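Local coordinates for cycloserine biosynthesis protein DcsG (Streptomyces lavendulae, PDB 6JIL) that catalyses the magnesium- and ATP-dependent cyclisation of O-ureido-D-serine to the antibiotic D-cycloserine, releasing ADP, phosphate, ammonium and carbon dioxide, at residues A[23-28]-A[288-293]. Sequence-based numbering, arbitrary orientation.
Sequences LEACRT and RFAQAL
A25 and A290 meet methyl to methyl, and this apolar pair is the centre of the contact: CB of A25 lies 3.5 Å from CB of A290. Both CB atoms point at the opposing helix. The methyl of A290 reaches past its counterpart to the backbone, where its CB is 3.4 Å from the carbonyl O of A25 and 3.8 Å from the amide N of C26. Alanine suits both places, because with nothing beyond CB the two helices come together until CA of C26 and CA of A290 are 5.2 Å apart. No hydrogen bond crosses between 23-28 and 288-293, so the two helices meet by van der Waals packing.

The side chains of C26 and L293 flank the alanine pair at a slightly greater distance and add to the buried surface. L293 turns toward the other helix and also touches V52 and L4 of the parallel sheet, while its CD1 rests on one face of the F289 ring, offset toward the rim. That ring also meets F192, with the two planes about 20° apart.

Polar side chains of 23-28 are paired within their own helix. The OG1 of T28 donates a hydrogen bond to O of A25, the carbonyl approached by the A290 methyl, though its very short length is doubtful; with chi1 at 67° the hydroxyl folds back over the preceding turn. Farther out, R27 and E24 form a salt bridge, NH2 of R27 lying 2.6 Å from OE1 of E24, which lies in the guanidinium plane and offers its syn lone pair. Such long charged side chains suit the exposed side of helix 19-28. R288 pairs through NE with D284, just before helix 285-296.

This is close alanine-mediated helix-helix packing, away from the nucleotide and magnesium sites: it joins helix 19-28, beside the N-terminal parallel sheet of this ATP-grasp enzyme, to the C-terminal helix 285-296, which returns to that sheet.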
ATOM      1  N   LEU A  23      -0.278  17.352 -10.511  1.00 16.16           N
ATOM      2  CA  LEU A  23      -0.966  18.087 -11.562  1.00 15.59           C
ATOM      3  C   LEU A  23      -0.017  19.063 -12.266  1.00 18.08           C
ATOM      4  O   LEU A  23      -0.070  19.220 -13.485  1.00 18.04           O
ATOM      5  CB  LEU A  23      -2.161  18.848 -10.985  1.00 15.71           C
ATOM      6  CG  LEU A  23      -3.382  18.020 -10.566  1.00 15.52           C
ATOM      7  CD1 LEU A  23      -4.433  18.938  -9.948  1.00 14.58           C
ATOM      8  CD2 LEU A  23      -3.960  17.307 -11.780  1.00 16.36           C
ATOM      9  N   GLU A  24       0.851  19.722 -11.506  1.00 19.01           N
ATOM     10  CA  GLU A  24       1.793  20.651 -12.110  1.00 20.72           C
ATOM     11  C   GLU A  24       2.773  19.901 -13.008  1.00 21.76           C
ATOM     12  O   GLU A  24       3.081  20.346 -14.116  1.00 21.98           O
ATOM     13  CB  GLU A  24       2.549  21.428 -11.034  1.00 21.88           C
ATOM     14  CG  GLU A  24       1.698  22.484 -10.359  1.00 28.41           C
ATOM     15  CD  GLU A  24       0.846  23.272 -11.355  1.00 31.65           C
ATOM     16  OE1 GLU A  24      -0.349  22.929 -11.530  1.00 28.96           O
ATOM     17  OE2 GLU A  24       1.379  24.225 -11.973  1.00 33.39           O
ATOM     18  N   ALA A  25       3.245  18.753 -12.526  1.00 21.84           N
ATOM     19  CA  ALA A  25       4.176  17.921 -13.282  1.00 20.27           C
ATOM     20  C   ALA A  25       3.506  17.456 -14.573  1.00 19.32           C
ATOM     21  O   ALA A  25       4.137  17.421 -15.632  1.00 17.29           O
ATOM     22  CB  ALA A  25       4.598  16.717 -12.446  1.00 18.39           C
ATOM     23  N   CYS A  26       2.230  17.092 -14.479  1.00 19.84           N
ATOM     24  CA  CYS A  26       1.493  16.647 -15.657  1.00 23.00           C
ATOM     25  C   CYS A  26       1.462  17.769 -16.667  1.00 24.09           C
ATOM     26  O   CYS A  26       1.609  17.546 -17.868  1.00 24.66           O
ATOM     27  CB  CYS A  26       0.064  16.246 -15.292  1.00 20.58           C
ATOM     28  SG  CYS A  26      -0.030  14.596 -14.590  1.00 25.40           S
ATOM     29  N   ARG A  27       1.273  18.980 -16.155  1.00 24.75           N
ATOM     30  CA  ARG A  27       1.223  20.178 -16.972  1.00 25.87           C
ATOM     31  C   ARG A  27       2.567  20.328 -17.683  1.00 25.65           C
ATOM     32  O   ARG A  27       2.620  20.666 -18.862  1.00 24.45           O
ATOM     33  CB  ARG A  27       0.964  21.390 -16.071  1.00 28.81           C
ATOM     34  CG  ARG A  27       0.554  22.672 -16.781  1.00 31.51           C
ATOM     35  CD  ARG A  27       0.627  23.863 -15.818  1.00 36.05           C
ATOM     36  NE  ARG A  27      -0.144  23.622 -14.600  1.00 39.34           N
ATOM     37  CZ  ARG A  27      -1.474  23.619 -14.542  1.00 41.34           C
ATOM     38  NH1 ARG A  27      -2.188  23.857 -15.634  1.00 43.12           N
ATOM     39  NH2 ARG A  27      -2.090  23.345 -13.399  1.00 41.24           N
ATOM     40  N   THR A  28       3.654  20.059 -16.962  1.00 24.89           N
ATOM     41  CA  THR A  28       4.984  20.190 -17.536  1.00 25.05           C
ATOM     42  C   THR A  28       5.294  19.143 -18.613  1.00 23.84           C
ATOM     43  O   THR A  28       6.087  19.401 -19.509  1.00 24.00           O
ATOM     44  CB  THR A  28       6.086  20.150 -16.440  1.00 26.74           C
ATOM     45  OG1 THR A  28       6.130  18.851 -15.841  1.00 34.90           O
ATOM     46  CG2 THR A  28       5.799  21.176 -15.354  1.00 25.07           C
ATOM     47  N   ARG A 288       9.367  13.040 -12.207  1.00 18.10           N
ATOM     48  CA  ARG A 288       9.709  11.681 -12.593  1.00 19.37           C
ATOM     49  C   ARG A 288       8.444  10.850 -12.767  1.00 18.95           C
ATOM     50  O   ARG A 288       8.399   9.921 -13.574  1.00 19.82           O
ATOM     51  CB  ARG A 288      10.591  11.022 -11.533  1.00 20.78           C
ATOM     52  CG  ARG A 288      11.855  11.763 -11.204  1.00 22.14           C
ATOM     53  CD  ARG A 288      12.766  10.833 -10.460  1.00 27.02           C
ATOM     54  NE  ARG A 288      13.968  11.489  -9.968  1.00 31.35           N
ATOM     55  CZ  ARG A 288      15.064  10.833  -9.602  1.00 34.61           C
ATOM     56  NH1 ARG A 288      15.105   9.503  -9.684  1.00 32.45           N
ATOM     57  NH2 ARG A 288      16.112  11.502  -9.141  1.00 35.27           N
ATOM     58  N   PHE A 289       7.416  11.178 -11.998  1.00 17.81           N
ATOM     59  CA  PHE A 289       6.162  10.449 -12.092  1.00 17.65           C
ATOM     60  C   PHE A 289       5.452  10.833 -13.392  1.00 17.40           C
ATOM     61  O   PHE A 289       5.023   9.968 -14.157  1.00 16.74           O
ATOM     62  CB  PHE A 289       5.284  10.764 -10.880  1.00 15.88           C
ATOM     63  CG  PHE A 289       4.065   9.910 -10.774  1.00 14.28           C
ATOM     64  CD1 PHE A 289       3.921   8.772 -11.560  1.00 14.13           C
ATOM     65  CD2 PHE A 289       3.063  10.231  -9.869  1.00 15.33           C
ATOM     66  CE1 PHE A 289       2.795   7.964 -11.446  1.00 12.72           C
ATOM     67  CE2 PHE A 289       1.935   9.434  -9.746  1.00 13.11           C
ATOM     68  CZ  PHE A 289       1.799   8.296 -10.537  1.00 15.80           C
ATOM     69  N   ALA A 290       5.349  12.136 -13.647  1.00 16.46           N
ATOM     70  CA  ALA A 290       4.695  12.616 -14.858  1.00 14.79           C
ATOM     71  C   ALA A 290       5.422  12.104 -16.100  1.00 14.34           C
ATOM     72  O   ALA A 290       4.788  11.738 -17.086  1.00 14.28           O
ATOM     73  CB  ALA A 290       4.658  14.133 -14.865  1.00 13.98           C
ATOM     74  N   GLN A 291       6.748  12.076 -16.053  1.00 12.66           N
ATOM     75  CA  GLN A 291       7.512  11.595 -17.196  1.00 15.94           C
ATOM     76  C   GLN A 291       7.242  10.118 -17.453  1.00 15.32           C
ATOM     77  O   GLN A 291       7.043   9.712 -18.597  1.00 15.96           O
ATOM     78  CB  GLN A 291       9.011  11.836 -16.991  1.00 13.88           C
ATOM     79  CG  GLN A 291       9.408  13.300 -17.159  1.00 16.67           C
ATOM     80  CD  GLN A 291      10.891  13.539 -16.955  1.00 15.64           C
ATOM     81  OE1 GLN A 291      11.421  13.322 -15.868  1.00 18.55           O
ATOM     82  NE2 GLN A 291      11.566  13.984 -18.002  1.00 16.01           N
ATOM     83  N   ALA A 292       7.237   9.322 -16.387  1.00 15.69           N
ATOM     84  CA  ALA A 292       6.958   7.897 -16.502  1.00 15.24           C
ATOM     85  C   ALA A 292       5.571   7.727 -17.122  1.00 17.10           C
ATOM     86  O   ALA A 292       5.362   6.864 -17.978  1.00 16.54           O
ATOM     87  CB  ALA A 292       7.003   7.240 -15.129  1.00 14.18           C
ATOM     88  N   LEU A 293       4.620   8.552 -16.687  1.00 18.67           N
ATOM     89  CA  LEU A 293       3.269   8.487 -17.230  1.00 20.03           C
ATOM     90  C   LEU A 293       3.262   8.924 -18.690  1.00 20.83           C
ATOM     91  O   LEU A 293       2.518   8.376 -19.500  1.00 20.95           O
ATOM     92  CB  LEU A 293       2.308   9.367 -16.421  1.00 20.26           C
ATOM     93  CG  LEU A 293       1.887   8.867 -15.034  1.00 20.14           C
ATOM     94  CD1 LEU A 293       0.928   9.856 -14.395  1.00 21.73           C
ATOM     95  CD2 LEU A 293       1.222   7.513 -15.158  1.00 19.48           C
TER